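Local coordinates for aminotransferase, class V family protein (Trichomonas vaginalis, PDB 5F8V) that probably catalyses the pyridoxal-phosphate-dependent exchange of an amino group between O-phospho-L-serine and 2-oxoglutarate, a step of serine biosynthesis, at residues F89-L99 and W142-Y153. Residues are numbered along the deposited sequence; the frame is centred on the assembly and turned at random.
Sequences FIGEHKAVDYL and WKLSEDAAYFYY
Y150 slides its ring into a hollow walled by F89, V96 and Y98. V96 CG1 lies over one face, 3.9 Å from the centroid of the Y150 ring, while F89 O lies at the ring edge beside CD1. The CE2 side of the rim is turned to the face of Y98 in an offset edge-to-face pair, planes at 78°, and Y150 OH donates to Y98 OH at 2.7 Å. With CG between the backbone N and the carbonyl carbon (chi1 53°), the Y150 ring swings toward 89-99. Y152 closes the cluster: its CB sits over the Y98 ring, and the two rings, planes at 30°, are slid so far apart that they barely overlap. Helices 78-89 and 103-115 cover this aromatic face. Strands 95-98 and 150-153 are parallel neighbours in the mixed seven-stranded sheet of the large, PLP-binding domain of a class-V aminotransferase; their ladder includes Y152 N to D97 O, 2.7 Å. Between A95 and D97 the register slips by one residue, a beta bulge, and A149 fills the corner, its CB pressed against the carbonyl oxygens of F89 and I90 and its CA over the H93 ring. On the other face the D97 carboxylate lies against the extended backbone of L144-S145: S145 N meets the syn lone pair of OD2 at 2.8 Å and S145 OG reaches OD1, which N123 also binds. A water bridges OD2 and, weakly, Y150 O. Farther along, L99 fits into the angle between W142 and F151, with CD1 over the five-membered ring of W142 and CB 3.6 Å from F151 CZ.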
loop_
_atom_site.group_PDB
_atom_site.type_symbol
_atom_site.label_atom_id
_atom_site.label_comp_id
_atom_site.label_asym_id
_atom_site.label_seq_id
_atom_site.Cartn_x
_atom_site.Cartn_y
_atom_site.Cartn_z
ATOM N N PHE A 89 -4.405 6.351 -19.586
ATOM C CA PHE A 89 -4.069 7.515 -20.430
ATOM C C PHE A 89 -3.755 7.264 -21.909
ATOM O O PHE A 89 -3.491 8.225 -22.640
ATOM C CB PHE A 89 -2.897 8.293 -19.811
ATOM C CG PHE A 89 -3.154 8.784 -18.416
ATOM C CD1 PHE A 89 -4.237 9.621 -18.138
ATOM C CD2 PHE A 89 -2.291 8.440 -17.372
ATOM C CE1 PHE A 89 -4.463 10.077 -16.848
ATOM C CE2 PHE A 89 -2.516 8.898 -16.088
ATOM C CZ PHE A 89 -3.602 9.719 -15.829
ATOM N N ILE A 90 -3.763 6.012 -22.360
ATOM C CA ILE A 90 -3.675 5.737 -23.799
ATOM C C ILE A 90 -4.883 6.355 -24.517
ATOM O O ILE A 90 -4.738 6.959 -25.574
ATOM C CB ILE A 90 -3.579 4.219 -24.101
ATOM C CG1 ILE A 90 -2.192 3.704 -23.690
ATOM C CG2 ILE A 90 -3.824 3.929 -25.585
ATOM C CD1 ILE A 90 -2.064 2.198 -23.694
ATOM N N GLY A 91 -6.061 6.206 -23.920
ATOM C CA GLY A 91 -7.314 6.613 -24.541
ATOM C C GLY A 91 -7.525 5.831 -25.826
ATOM O O GLY A 91 -7.377 4.610 -25.842
ATOM N N GLU A 92 -7.827 6.558 -26.900
ATOM C CA GLU A 92 -8.005 5.988 -28.233
ATOM C C GLU A 92 -6.777 6.227 -29.116
ATOM O O GLU A 92 -6.832 5.958 -30.314
ATOM C CB GLU A 92 -9.241 6.603 -28.921
ATOM C CG GLU A 92 -10.539 6.575 -28.119
ATOM C CD GLU A 92 -11.218 5.208 -28.094
ATOM O OE1 GLU A 92 -10.553 4.174 -28.352
ATOM O OE2 GLU A 92 -12.437 5.171 -27.798
ATOM N N HIS A 93 -5.678 6.723 -28.544
ATOM C CA HIS A 93 -4.459 6.978 -29.319
ATOM C C HIS A 93 -3.796 5.672 -29.752
ATOM O O HIS A 93 -3.963 4.639 -29.107
ATOM C CB HIS A 93 -3.476 7.833 -28.524
ATOM C CG HIS A 93 -4.001 9.196 -28.195
ATOM N ND1 HIS A 93 -4.665 9.472 -27.022
ATOM C CD2 HIS A 93 -3.974 10.355 -28.895
ATOM C CE1 HIS A 93 -5.027 10.742 -27.012
ATOM N NE2 HIS A 93 -4.622 11.300 -28.138
ATOM N N LYS A 94 -3.052 5.727 -30.853
ATOM C CA LYS A 94 -2.426 4.541 -31.435
ATOM C C LYS A 94 -0.956 4.374 -31.034
ATOM O O LYS A 94 -0.317 3.398 -31.438
ATOM C CB LYS A 94 -2.562 4.574 -32.965
ATOM C CG LYS A 94 -4.000 4.676 -33.480
ATOM C CD LYS A 94 -4.888 3.552 -32.958
ATOM C CE LYS A 94 -6.269 3.522 -33.611
ATOM N NZ LYS A 94 -7.268 4.337 -32.864
ATOM N N ALA A 95 -0.425 5.306 -30.238
ATOM C CA ALA A 95 0.972 5.245 -29.814
ATOM C C ALA A 95 1.205 5.839 -28.429
ATOM O O ALA A 95 0.406 6.641 -27.945
ATOM C CB ALA A 95 1.859 5.946 -30.838
ATOM N N VAL A 96 2.300 5.406 -27.801
ATOM C CA VAL A 96 2.810 6.018 -26.575
ATOM C C VAL A 96 4.326 6.157 -26.671
ATOM O O VAL A 96 5.003 5.271 -27.204
ATOM C CB VAL A 96 2.449 5.215 -25.305
ATOM C CG1 VAL A 96 0.960 5.325 -25.012
ATOM C CG2 VAL A 96 2.898 3.754 -25.409
ATOM N N ASP A 97 4.847 7.272 -26.154
ATOM C CA ASP A 97 6.284 7.550 -26.178
ATOM C C ASP A 97 6.904 7.447 -24.779
ATOM O O ASP A 97 6.407 8.054 -23.814
ATOM C CB ASP A 97 6.551 8.924 -26.804
ATOM C CG ASP A 97 6.507 8.900 -28.354
ATOM O OD1 ASP A 97 6.711 7.829 -28.964
ATOM O OD2 ASP A 97 6.281 9.961 -28.976
ATOM N N TYR A 98 7.984 6.665 -24.696
ATOM C CA TYR A 98 8.780 6.479 -23.480
ATOM C C TYR A 98 10.219 6.898 -23.758
ATOM O O TYR A 98 10.845 6.376 -24.677
ATOM C CB TYR A 98 8.729 5.008 -23.045
ATOM C CG TYR A 98 7.434 4.642 -22.351
ATOM C CD1 TYR A 98 7.363 4.591 -20.963
ATOM C CD2 TYR A 98 6.271 4.376 -23.080
ATOM C CE1 TYR A 98 6.186 4.278 -20.314
ATOM C CE2 TYR A 98 5.076 4.061 -22.432
ATOM C CZ TYR A 98 5.043 4.014 -21.049
ATOM O OH TYR A 98 3.892 3.711 -20.379
ATOM N N LEU A 99 10.728 7.870 -23.000
ATOM C CA LEU A 99 12.152 8.215 -23.044
ATOM C C LEU A 99 12.821 7.467 -21.897
ATOM O O LEU A 99 12.516 7.717 -20.727
ATOM C CB LEU A 99 12.376 9.718 -22.910
ATOM C CG LEU A 99 13.844 10.173 -22.808
ATOM C CD1 LEU A 99 14.552 10.080 -24.142
ATOM C CD2 LEU A 99 13.947 11.584 -22.246
ATOM N N TRP A 142 15.662 12.533 -30.684
ATOM C CA TRP A 142 14.442 11.877 -30.233
ATOM C C TRP A 142 13.515 11.646 -31.424
ATOM O O TRP A 142 13.292 12.560 -32.227
ATOM C CB TRP A 142 13.718 12.739 -29.188
ATOM C CG TRP A 142 14.478 12.963 -27.892
ATOM C CD1 TRP A 142 15.762 12.582 -27.605
ATOM C CD2 TRP A 142 14.005 13.666 -26.736
ATOM N NE1 TRP A 142 16.111 12.997 -26.344
ATOM C CE2 TRP A 142 15.052 13.659 -25.784
ATOM C CE3 TRP A 142 12.791 14.283 -26.404
ATOM C CZ2 TRP A 142 14.929 14.258 -24.530
ATOM C CZ3 TRP A 142 12.666 14.884 -25.157
ATOM C CH2 TRP A 142 13.734 14.870 -24.233
ATOM N N LYS A 143 12.995 10.422 -31.529
ATOM C CA LYS A 143 12.035 10.039 -32.564
ATOM C C LYS A 143 10.667 9.874 -31.907
ATOM O O LYS A 143 10.391 8.846 -31.286
ATOM C CB LYS A 143 12.480 8.742 -33.265
ATOM C CG LYS A 143 13.302 8.952 -34.538
ATOM C CD LYS A 143 14.546 9.800 -34.307
ATOM C CE LYS A 143 15.280 10.100 -35.600
ATOM N NZ LYS A 143 16.390 11.077 -35.385
ATOM N N LEU A 144 9.829 10.903 -32.029
ATOM C CA LEU A 144 8.499 10.906 -31.420
ATOM C C LEU A 144 7.478 10.257 -32.354
ATOM O O LEU A 144 7.668 10.226 -33.568
ATOM C CB LEU A 144 8.061 12.336 -31.074
ATOM C CG LEU A 144 9.054 13.242 -30.338
ATOM C CD1 LEU A 144 8.341 14.506 -29.879
ATOM C CD2 LEU A 144 9.726 12.542 -29.164
ATOM N N SER A 145 6.395 9.753 -31.768
ATOM C CA SER A 145 5.334 9.067 -32.506
ATOM C C SER A 145 4.255 10.061 -32.910
ATOM O O SER A 145 4.028 11.054 -32.217
ATOM C CB SER A 145 4.725 7.960 -31.652
ATOM O OG SER A 145 5.696 6.978 -31.350
ATOM N N GLU A 146 3.581 9.774 -34.020
ATOM C CA GLU A 146 2.636 10.716 -34.624
ATOM C C GLU A 146 1.446 11.001 -33.709
ATOM O O GLU A 146 1.156 12.161 -33.405
ATOM C CB GLU A 146 2.141 10.194 -35.985
ATOM C CG GLU A 146 1.403 11.230 -36.829
ATOM C CD GLU A 146 0.632 10.607 -37.985
ATOM O OE1 GLU A 146 -0.607 10.783 -38.042
ATOM O OE2 GLU A 146 1.262 9.937 -38.835
ATOM N N ASP A 147 0.775 9.943 -33.270
ATOM C CA ASP A 147 -0.455 10.063 -32.484
ATOM C C ASP A 147 -0.202 9.590 -31.048
ATOM O O ASP A 147 -0.895 8.717 -30.541
ATOM C CB ASP A 147 -1.575 9.250 -33.159
ATOM C CG ASP A 147 -2.937 9.467 -32.516
ATOM O OD1 ASP A 147 -3.298 10.626 -32.217
ATOM O OD2 ASP A 147 -3.647 8.465 -32.305
ATOM N N ALA A 148 0.801 10.184 -30.403
ATOM C CA ALA A 148 1.231 9.755 -29.066
ATOM C C ALA A 148 0.266 10.234 -27.979
ATOM O O ALA A 148 -0.072 11.408 -27.916
ATOM C CB ALA A 148 2.642 10.240 -28.780
ATOM N N ALA A 149 -0.168 9.306 -27.131
ATOM C CA ALA A 149 -1.078 9.605 -26.029
ATOM C C ALA A 149 -0.382 10.425 -24.944
ATOM O O ALA A 149 -1.020 11.234 -24.250
ATOM C CB ALA A 149 -1.632 8.314 -25.433
ATOM N N TYR A 150 0.919 10.187 -24.793
ATOM C CA TYR A 150 1.735 10.892 -23.824
ATOM C C TYR A 150 3.219 10.671 -24.111
ATOM O O TYR A 150 3.588 9.831 -24.950
ATOM C CB TYR A 150 1.381 10.444 -22.390
ATOM C CG TYR A 150 1.427 8.943 -22.127
ATOM C CD1 TYR A 150 0.254 8.199 -21.985
ATOM C CD2 TYR A 150 2.646 8.275 -21.969
ATOM C CE1 TYR A 150 0.290 6.830 -21.729
ATOM C CE2 TYR A 150 2.697 6.912 -21.716
ATOM C CZ TYR A 150 1.520 6.195 -21.589
ATOM O OH TYR A 150 1.584 4.851 -21.336
ATOM N N PHE A 151 4.045 11.453 -23.421
ATOM C CA PHE A 151 5.494 11.329 -23.421
ATOM C C PHE A 151 5.885 10.997 -21.979
ATOM O O PHE A 151 5.767 11.845 -21.094
ATOM C CB PHE A 151 6.145 12.638 -23.869
ATOM C CG PHE A 151 7.645 12.588 -23.938
ATOM C CD1 PHE A 151 8.291 12.329 -25.145
ATOM C CD2 PHE A 151 8.419 12.814 -22.800
ATOM C CE1 PHE A 151 9.675 12.298 -25.213
ATOM C CE2 PHE A 151 9.795 12.775 -22.858
ATOM C CZ PHE A 151 10.430 12.517 -24.070
ATOM N N TYR A 152 6.315 9.761 -21.750
ATOM C CA TYR A 152 6.666 9.290 -20.411
ATOM C C TYR A 152 8.161 9.421 -20.186
ATOM O O TYR A 152 8.951 9.080 -21.069
ATOM C CB TYR A 152 6.243 7.832 -20.226
ATOM C CG TYR A 152 6.541 7.287 -18.847
ATOM C CD1 TYR A 152 7.838 6.896 -18.485
ATOM C CD2 TYR A 152 5.530 7.162 -17.893
ATOM C CE1 TYR A 152 8.116 6.416 -17.220
ATOM C CE2 TYR A 152 5.801 6.668 -16.629
ATOM C CZ TYR A 152 7.090 6.297 -16.306
ATOM O OH TYR A 152 7.358 5.816 -15.063
ATOM N N TYR A 153 8.548 9.894 -19.001
ATOM C CA TYR A 153 9.966 9.930 -18.607
ATOM C C TYR A 153 10.169 10.006 -17.106
ATOM O O TYR A 153 9.252 10.339 -16.363
ATOM C CB TYR A 153 10.703 11.087 -19.285
ATOM C CG TYR A 153 10.626 12.433 -18.589
ATOM C CD1 TYR A 153 9.495 13.235 -18.693
ATOM C CD2 TYR A 153 11.707 12.919 -17.855
ATOM C CE1 TYR A 153 9.431 14.482 -18.068
ATOM C CE2 TYR A 153 11.654 14.158 -17.240
ATOM C CZ TYR A 153 10.507 14.939 -17.349
ATOM O OH TYR A 153 10.475 16.166 -16.734
HETATM O O HOH W 1 5.037 11.890 -27.047
#